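PDB 4HTL: beta-glucoside kinase from Listeria monocytogenes, which catalyses the ATP-dependent phosphorylation of cellobiose to cellobiose-6'-phosphate and may also regulate transcription of the cellobiose transport operon. Local coordinates for residues K5-D10 / T55-I60; L29-E34 / K48-E53; G59-A64 / L283-H288. One frame throughout, in Å; residues are numbered along the deposited sequence.

The three contacts show how a central sheet of the actin-like ATPase fold is covered on both faces. Interaction 1 pairs the parallel strands 6-11 and 59-64 at the middle of the sheet; interaction 2 lays helix 40-52 against edge strand 27-34, and interaction 3 sets helix 280-293 against strand 59-64 on the opposite face of the sheet. The centres of interactions 1 and 3 lie about 9 Å apart, those of 1 and 2 about 10 Å. Phe-9 CZ touches Phe-50 CD2 at 3.8 Å, joining interactions 1 and 2, while Ile-6 CG2 meets Ala-61 CB at 3.8 Å, joining 1 and 3. Ala-8, Phe-9 and Asp-10 belong to the probable ATP site, and the side chain of Ser-63 lies about 3 Å from that of Asp-10.

Interaction 1 of 3, residues K5-D10 / T55-I60; sequences KIAAFD and TDVTGI
Lys-5 and Asp-56 meet just ahead of the parallel pairing of strands 6-11 and 59-64, in the central sheet of an actin-like ATPase domain. The lysine chain, extended beyond CG, crosses the aspartate obliquely, and NZ forms a salt bridge with OD2 at 3.0 Å, approaching from above the carboxylate plane. Thr-58 holds Lys-5 at two backbone atoms: its N donates to Lys-5 O at 2.7 Å in an almost straight bond, and its OG1 accepts from Lys-5 N. With chi1 at 58°, OG1 lies between its own backbone N and carbonyl carbon; the bond it accepts is bent, at 143°. Further along, Ala-7 N donates to Gly-59 O at 2.8 Å. On the face that carries Ala-7 and Ile-60, Ala-7 CB packs against both methyls of Val-57 and, more loosely, against Ile-60 CG1; Leu-51 of helix 40-52 covers this cluster. Ile-6 lies on the opposite face, toward Phe-289 of helix 280-293. Phe-9, which by similarity belongs to the ATP site, turns its ring so that an edge, not a face, meets Ile-60: CG2 lies in the ring plane, 3.8 Å from Phe-9 CE2.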
loop_
_atom_site.group_PDB
_atom_site.type_symbol
_atom_site.label_atom_id
_atom_site.label_comp_id
_atom_site.label_asym_id
_atom_site.label_seq_id
_atom_site.Cartn_x
_atom_site.Cartn_y
_atom_site.Cartn_z
ATOM N N LYS A 5 -21.355 -29.344 5.307
ATOM C CA LYS A 5 -21.123 -29.223 3.856
ATOM C C LYS A 5 -21.508 -27.795 3.485
ATOM O O LYS A 5 -22.627 -27.351 3.771
ATOM C CB LYS A 5 -21.991 -30.192 3.041
ATOM C CG LYS A 5 -21.589 -31.662 3.081
ATOM C CD LYS A 5 -22.592 -32.534 2.317
ATOM C CE LYS A 5 -22.129 -33.984 2.232
ATOM N NZ LYS A 5 -22.998 -34.865 1.397
ATOM N N ILE A 6 -20.586 -27.086 2.846
ATOM C CA ILE A 6 -20.744 -25.647 2.564
ATOM C C ILE A 6 -20.979 -25.412 1.084
ATOM O O ILE A 6 -20.199 -25.839 0.242
ATOM C CB ILE A 6 -19.524 -24.830 3.105
ATOM C CG1 ILE A 6 -19.394 -25.021 4.626
ATOM C CG2 ILE A 6 -19.636 -23.340 2.763
ATOM C CD1 ILE A 6 -17.983 -24.795 5.165
ATOM N N ALA A 7 -22.098 -24.774 0.760
ATOM C CA ALA A 7 -22.339 -24.291 -0.606
ATOM C C ALA A 7 -21.502 -23.033 -0.843
ATOM O O ALA A 7 -21.696 -22.027 -0.164
ATOM C CB ALA A 7 -23.813 -23.994 -0.825
ATOM N N ALA A 8 -20.576 -23.105 -1.794
ATOM C CA ALA A 8 -19.681 -21.998 -2.111
ATOM C C ALA A 8 -20.009 -21.443 -3.480
ATOM O O ALA A 8 -20.258 -22.203 -4.448
ATOM C CB ALA A 8 -18.201 -22.451 -2.051
ATOM N N PHE A 9 -19.969 -20.126 -3.579
ATOM C CA PHE A 9 -20.180 -19.430 -4.809
ATOM C C PHE A 9 -19.060 -18.454 -5.089
ATOM O O PHE A 9 -18.712 -17.645 -4.248
ATOM C CB PHE A 9 -21.493 -18.635 -4.782
ATOM C CG PHE A 9 -22.713 -19.482 -4.597
ATOM C CD1 PHE A 9 -23.249 -20.152 -5.673
ATOM C CD2 PHE A 9 -23.291 -19.651 -3.343
ATOM C CE1 PHE A 9 -24.355 -20.970 -5.518
ATOM C CE2 PHE A 9 -24.399 -20.475 -3.179
ATOM C CZ PHE A 9 -24.927 -21.141 -4.268
ATOM N N ASP A 10 -18.580 -18.472 -6.325
ATOM C CA ASP A 10 -17.559 -17.536 -6.760
ATOM C C ASP A 10 -18.047 -16.830 -7.999
ATOM O O ASP A 10 -18.116 -17.432 -9.093
ATOM C CB ASP A 10 -16.264 -18.279 -7.061
ATOM C CG ASP A 10 -15.159 -17.360 -7.559
ATOM O OD1 ASP A 10 -15.127 -16.119 -7.258
ATOM O OD2 ASP A 10 -14.304 -17.901 -8.238
ATOM N N THR A 55 -29.630 -30.084 -0.977
ATOM C CA THR A 55 -30.365 -29.811 0.249
ATOM C C THR A 55 -29.611 -30.229 1.506
ATOM O O THR A 55 -30.053 -29.934 2.613
ATOM C CB THR A 55 -31.758 -30.481 0.227
ATOM O OG1 THR A 55 -31.616 -31.908 0.100
ATOM C CG2 THR A 55 -32.580 -29.952 -0.941
ATOM N N ASP A 56 -28.476 -30.898 1.351
ATOM C CA ASP A 56 -27.684 -31.311 2.516
ATOM C C ASP A 56 -26.636 -30.268 2.934
ATOM O O ASP A 56 -25.918 -30.474 3.910
ATOM C CB ASP A 56 -27.043 -32.700 2.304
ATOM C CG ASP A 56 -26.326 -32.830 0.968
ATOM O OD1 ASP A 56 -26.388 -31.880 0.156
ATOM O OD2 ASP A 56 -25.711 -33.889 0.734
ATOM N N VAL A 57 -26.541 -29.151 2.219
ATOM C CA VAL A 57 -25.642 -28.066 2.651
ATOM C C VAL A 57 -26.112 -27.431 3.970
ATOM O O VAL A 57 -27.313 -27.322 4.241
ATOM C CB VAL A 57 -25.329 -27.025 1.537
ATOM C CG1 VAL A 57 -24.817 -27.706 0.279
ATOM C CG2 VAL A 57 -26.514 -26.157 1.192
ATOM N N THR A 58 -25.133 -27.060 4.802
ATOM C CA THR A 58 -25.370 -26.565 6.150
ATOM C C THR A 58 -24.881 -25.115 6.306
ATOM O O THR A 58 -24.987 -24.520 7.385
ATOM C CB THR A 58 -24.633 -27.459 7.159
ATOM O OG1 THR A 58 -23.234 -27.460 6.838
ATOM C CG2 THR A 58 -25.181 -28.926 7.140
ATOM N N GLY A 59 -24.348 -24.549 5.220
ATOM C CA GLY A 59 -23.779 -23.213 5.238
ATOM C C GLY A 59 -23.532 -22.724 3.820
ATOM O O GLY A 59 -23.472 -23.523 2.876
ATOM N N ILE A 60 -23.412 -21.407 3.674
ATOM C CA ILE A 60 -23.211 -20.784 2.367
ATOM C C ILE A 60 -22.071 -19.773 2.461
ATOM O O ILE A 60 -22.047 -18.959 3.391
ATOM C CB ILE A 60 -24.489 -20.082 1.844
ATOM C CG1 ILE A 60 -25.697 -21.057 1.755
ATOM C CG2 ILE A 60 -24.209 -19.421 0.491
ATOM C CD1 ILE A 60 -27.035 -20.379 1.504
#

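Interaction 2 of 3, residues L29-E34 / K48-E53; sequences LTKSAE and KVFLAE
Leu-29 and Lys-31 supply the apolar contact with the ring of Phe-50, which reaches out from helix 40-52 toward strand 27-34. Its CG is anti to the backbone N (chi1 -172°), and the CD1-CE1 side of the ring is the part that meets the strand. Leu-29 CD2 touches Phe-50 CE1 at 3.6 Å, with CZ slightly farther off. Lys-31 supplies two carbons: CB lies 3.7 Å from Phe-50 CE1, whereas CD sits in the ring plane at the edge, 3.7 Å from CD1. The lysine chain and the phenylalanine pass with opposite headings. This is strand-to-helix packing on one face of the actin-like domain's central sheet, where the axes of 29-34 and 48-52 run nearly antiparallel, at 159°; Met-18 and Val-20 of the next strand also touch the phenylalanine. The polar part is a salt bridge near the surface. Lys-31, fully extended, carries NZ past the ring to Glu-53, whose side chain it crosses at about a right angle. NZ bonds OE1 at 3.0 Å from the syn side, 29° out of the carboxylate plane, and makes a weak second bond to OE2 at 3.4 Å. Val-49 CG1 lies 3.7 Å from Lys-31 NZ.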
loop_
_atom_site.group_PDB
_atom_site.type_symbol
_atom_site.label_atom_id
_atom_site.label_comp_id
_atom_site.label_asym_id
_atom_site.label_seq_id
_atom_site.Cartn_x
_atom_site.Cartn_y
_atom_site.Cartn_z
ATOM N N LEU A 29 -18.557 -31.541 -5.080
ATOM C CA LEU A 29 -19.448 -31.312 -6.224
ATOM C C LEU A 29 -19.184 -29.914 -6.758
ATOM O O LEU A 29 -18.933 -28.987 -5.979
ATOM C CB LEU A 29 -20.936 -31.476 -5.818
ATOM C CG LEU A 29 -21.995 -31.386 -6.937
ATOM C CD1 LEU A 29 -23.040 -32.491 -6.802
ATOM C CD2 LEU A 29 -22.663 -30.013 -7.025
ATOM N N THR A 30 -19.197 -29.762 -8.071
ATOM C CA THR A 30 -19.121 -28.436 -8.704
ATOM C C THR A 30 -20.235 -28.235 -9.756
ATOM O O THR A 30 -20.843 -29.191 -10.247
ATOM C CB THR A 30 -17.801 -28.202 -9.426
ATOM O OG1 THR A 30 -17.661 -29.174 -10.445
ATOM C CG2 THR A 30 -16.608 -28.284 -8.469
ATOM N N LYS A 31 -20.471 -26.968 -10.086
ATOM C CA LYS A 31 -21.367 -26.559 -11.148
ATOM C C LYS A 31 -20.942 -25.165 -11.588
ATOM O O LYS A 31 -20.548 -24.344 -10.768
ATOM C CB LYS A 31 -22.813 -26.536 -10.636
ATOM C CG LYS A 31 -23.872 -26.387 -11.733
ATOM C CD LYS A 31 -25.258 -26.253 -11.136
ATOM C CE LYS A 31 -26.336 -26.112 -12.203
ATOM N NZ LYS A 31 -27.666 -25.870 -11.579
ATOM N N SER A 32 -21.008 -24.897 -12.877
ATOM C CA SER A 32 -20.658 -23.592 -13.431
ATOM C C SER A 32 -21.794 -23.126 -14.362
ATOM O O SER A 32 -22.504 -23.956 -14.952
ATOM C CB SER A 32 -19.329 -23.721 -14.189
ATOM O OG SER A 32 -19.000 -22.559 -14.902
ATOM N N ALA A 33 -21.975 -21.816 -14.471
ATOM C CA ALA A 33 -22.938 -21.200 -15.371
ATOM C C ALA A 33 -22.320 -19.958 -15.995
ATOM O O ALA A 33 -21.756 -19.125 -15.290
ATOM C CB ALA A 33 -24.190 -20.809 -14.611
ATOM N N GLU A 34 -22.412 -19.842 -17.317
ATOM C CA GLU A 34 -22.097 -18.585 -17.995
ATOM C C GLU A 34 -23.123 -17.528 -17.575
ATOM O O GLU A 34 -24.326 -17.787 -17.573
ATOM C CB GLU A 34 -22.100 -18.764 -19.523
ATOM C CG GLU A 34 -20.917 -19.571 -20.053
ATOM C CD GLU A 34 -19.588 -18.830 -19.951
ATOM O OE1 GLU A 34 -19.472 -17.725 -20.528
ATOM O OE2 GLU A 34 -18.647 -19.356 -19.307
ATOM N N LYS A 48 -30.195 -19.905 -6.301
ATOM C CA LYS A 48 -31.403 -20.568 -5.823
ATOM C C LYS A 48 -31.512 -21.982 -6.371
ATOM O O LYS A 48 -31.843 -22.934 -5.633
ATOM C CB LYS A 48 -32.662 -19.763 -6.208
ATOM C CG LYS A 48 -33.035 -18.739 -5.184
ATOM C CD LYS A 48 -34.347 -18.052 -5.538
ATOM C CE LYS A 48 -35.542 -18.831 -5.030
ATOM N NZ LYS A 48 -35.608 -18.842 -3.537
ATOM N N VAL A 49 -31.217 -22.127 -7.658
ATOM C CA VAL A 49 -31.312 -23.442 -8.333
ATOM C C VAL A 49 -30.263 -24.404 -7.750
ATOM O O VAL A 49 -30.591 -25.546 -7.405
ATOM C CB VAL A 49 -31.181 -23.298 -9.877
ATOM C CG1 VAL A 49 -30.960 -24.655 -10.564
ATOM C CG2 VAL A 49 -32.408 -22.585 -10.452
ATOM N N PHE A 50 -29.029 -23.933 -7.571
ATOM C CA PHE A 50 -27.965 -24.788 -6.998
ATOM C C PHE A 50 -28.302 -25.246 -5.581
ATOM O O PHE A 50 -28.084 -26.405 -5.244
ATOM C CB PHE A 50 -26.626 -24.052 -6.993
ATOM C CG PHE A 50 -25.425 -24.898 -6.592
ATOM C CD1 PHE A 50 -24.858 -25.801 -7.468
ATOM C CD2 PHE A 50 -24.859 -24.768 -5.333
ATOM C CE1 PHE A 50 -23.742 -26.560 -7.097
ATOM C CE2 PHE A 50 -23.755 -25.530 -4.953
ATOM C CZ PHE A 50 -23.202 -26.429 -5.835
ATOM N N LEU A 51 -28.862 -24.347 -4.764
ATOM C CA LEU A 51 -29.213 -24.678 -3.369
ATOM C C LEU A 51 -30.333 -25.730 -3.269
ATOM O O LEU A 51 -30.247 -26.649 -2.454
ATOM C CB LEU A 51 -29.576 -23.406 -2.595
ATOM C CG LEU A 51 -28.401 -22.443 -2.336
ATOM C CD1 LEU A 51 -28.889 -21.058 -1.902
ATOM C CD2 LEU A 51 -27.417 -23.053 -1.320
ATOM N N ALA A 52 -31.371 -25.585 -4.084
ATOM C CA ALA A 52 -32.486 -26.558 -4.112
ATOM C C ALA A 52 -31.997 -27.943 -4.518
ATOM O O ALA A 52 -32.492 -28.958 -4.015
ATOM C CB ALA A 52 -33.602 -26.085 -5.050
ATOM N N GLU A 53 -31.017 -27.966 -5.423
ATOM C CA GLU A 53 -30.358 -29.201 -5.870
ATOM C C GLU A 53 -29.462 -29.851 -4.823
ATOM O O GLU A 53 -29.044 -30.969 -5.026
ATOM C CB GLU A 53 -29.485 -28.929 -7.111
ATOM C CG GLU A 53 -30.270 -28.546 -8.356
ATOM C CD GLU A 53 -29.393 -28.152 -9.530
ATOM O OE1 GLU A 53 -28.229 -27.723 -9.314
ATOM O OE2 GLU A 53 -29.886 -28.279 -10.678
#

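Interaction 3 of 3, residues G59-A64 / L283-H288; sequences GIAVSA and LGAVYH
Ala-61 and Ala-285 face each other where helix 280-293 packs on strand 59-64. The methyl of Ala-285 points at the strand and settles against backbone as much as side chain: its CB lies 3.7 Å from Val-62 C, with Ser-63 N close by. Ala-61 CB is 3.9 Å from Ala-285 CB. The Ala-61 methyl comes from the strand toward the helix backbone and meets Ala-285 O at 3.4 Å; Val-286 CG2 adds a looser touch on the same methyl. With such small residues facing each other, the alpha carbons of Ala-61 and Ala-285 approach to 5.2 Å and the segment axes to 6.7 Å. Here a C-terminal helix of the ROK kinase closes back over the central sheet of the actin-like domain, built from residues early in the sequence, with the axes of 59-64 and 283-288 at 125°. Helix 89-97 contacts Val-62 on the other face of the sheet. No direct hydrogen bond joins the two segments, but a water donates to both backbones, to Val-62 O at 3.1 Å and to Ala-285 O at 2.9 Å, and it also lies in the ring plane of His-288, at its edge. Ser-63 can be followed from root to tip: CB lies 4.1 Å from Ala-285 CB, and OG, anti to the backbone N (chi1 157°), hydrogen-bonds Asp-10 OD1 in the probable ATP site.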
loop_
_atom_site.group_PDB
_atom_site.type_symbol
_atom_site.label_atom_id
_atom_site.label_comp_id
_atom_site.label_asym_id
_atom_site.label_seq_id
_atom_site.Cartn_x
_atom_site.Cartn_y
_atom_site.Cartn_z
ATOM N N GLY A 59 -24.348 -24.549 5.220
ATOM C CA GLY A 59 -23.779 -23.213 5.238
ATOM C C GLY A 59 -23.532 -22.724 3.820
ATOM O O GLY A 59 -23.472 -23.523 2.876
ATOM N N ILE A 60 -23.412 -21.407 3.674
ATOM C CA ILE A 60 -23.211 -20.784 2.367
ATOM C C ILE A 60 -22.071 -19.773 2.461
ATOM O O ILE A 60 -22.047 -18.959 3.391
ATOM C CB ILE A 60 -24.489 -20.082 1.844
ATOM C CG1 ILE A 60 -25.697 -21.057 1.755
ATOM C CG2 ILE A 60 -24.209 -19.421 0.491
ATOM C CD1 ILE A 60 -27.035 -20.379 1.504
ATOM N N ALA A 61 -21.142 -19.835 1.496
ATOM C CA ALA A 61 -19.944 -18.987 1.451
ATOM C C ALA A 61 -19.881 -18.368 0.061
ATOM O O ALA A 61 -19.997 -19.068 -0.953
ATOM C CB ALA A 61 -18.683 -19.819 1.712
ATOM N N VAL A 62 -19.740 -17.053 0.013
ATOM C CA VAL A 62 -19.731 -16.312 -1.249
ATOM C C VAL A 62 -18.448 -15.510 -1.423
ATOM O O VAL A 62 -17.991 -14.813 -0.480
ATOM C CB VAL A 62 -20.948 -15.348 -1.321
ATOM C CG1 VAL A 62 -20.955 -14.562 -2.645
ATOM C CG2 VAL A 62 -22.259 -16.117 -1.084
ATOM N N SER A 63 -17.912 -15.567 -2.654
ATOM C CA SER A 63 -16.854 -14.691 -3.131
ATOM C C SER A 63 -17.505 -13.772 -4.203
ATOM O O SER A 63 -17.993 -14.235 -5.245
ATOM C CB SER A 63 -15.704 -15.527 -3.720
ATOM O OG SER A 63 -14.905 -14.829 -4.643
ATOM N N ALA A 64 -17.517 -12.476 -3.947
ATOM C CA ALA A 64 -18.235 -11.526 -4.771
ATOM C C ALA A 64 -17.353 -10.372 -5.203
ATOM O O ALA A 64 -16.540 -9.883 -4.407
ATOM C CB ALA A 64 -19.443 -10.980 -3.987
ATOM N N LEU A 283 -12.601 -21.654 -2.568
ATOM C CA LEU A 283 -11.875 -22.093 -1.380
ATOM C C LEU A 283 -11.685 -20.937 -0.388
ATOM O O LEU A 283 -11.893 -21.104 0.835
ATOM C CB LEU A 283 -10.540 -22.702 -1.792
ATOM C CG LEU A 283 -10.578 -24.006 -2.573
ATOM C CD1 LEU A 283 -9.217 -24.262 -3.249
ATOM C CD2 LEU A 283 -11.012 -25.160 -1.671
ATOM N N GLY A 284 -11.385 -19.759 -0.889
ATOM C CA GLY A 284 -11.237 -18.616 0.022
ATOM C C GLY A 284 -12.527 -18.179 0.664
ATOM O O GLY A 284 -12.550 -17.754 1.838
ATOM N N ALA A 285 -13.623 -18.295 -0.088
ATOM C CA ALA A 285 -14.948 -17.975 0.454
ATOM C C ALA A 285 -15.193 -18.903 1.642
ATOM O O ALA A 285 -15.663 -18.474 2.695
ATOM C CB ALA A 285 -16.029 -18.141 -0.614
ATOM N N VAL A 286 -14.879 -20.182 1.458
ATOM C CA VAL A 286 -14.999 -21.159 2.525
ATOM C C VAL A 286 -14.140 -20.837 3.735
ATOM O O VAL A 286 -14.621 -20.889 4.875
ATOM C CB VAL A 286 -14.843 -22.610 2.011
ATOM C CG1 VAL A 286 -14.743 -23.637 3.177
ATOM C CG2 VAL A 286 -16.016 -22.910 1.074
ATOM N N TYR A 287 -12.881 -20.515 3.508
ATOM C CA TYR A 287 -12.033 -20.085 4.595
ATOM C C TYR A 287 -12.643 -18.948 5.397
ATOM O O TYR A 287 -12.687 -19.015 6.643
ATOM C CB TYR A 287 -10.657 -19.720 4.084
ATOM C CG TYR A 287 -9.651 -19.386 5.138
ATOM C CD1 TYR A 287 -8.856 -20.378 5.707
ATOM C CD2 TYR A 287 -9.420 -18.079 5.494
ATOM C CE1 TYR A 287 -7.894 -20.074 6.638
ATOM C CE2 TYR A 287 -8.443 -17.767 6.424
ATOM C CZ TYR A 287 -7.694 -18.783 6.993
ATOM O OH TYR A 287 -6.705 -18.507 7.909
ATOM N N HIS A 288 -13.115 -17.912 4.711
ATOM C CA HIS A 288 -13.789 -16.808 5.404
ATOM C C HIS A 288 -14.975 -17.281 6.206
ATOM O O HIS A 288 -15.122 -16.913 7.363
ATOM C CB HIS A 288 -14.189 -15.723 4.397
ATOM C CG HIS A 288 -15.003 -14.627 4.983
ATOM N ND1 HIS A 288 -14.545 -13.832 5.962
ATOM C CD2 HIS A 288 -16.317 -14.233 4.738
ATOM C CE1 HIS A 288 -15.508 -12.953 6.311
ATOM N NE2 HIS A 288 -16.597 -13.208 5.573
HETATM O O HOH W 1 -17.382 -16.118 2.269
#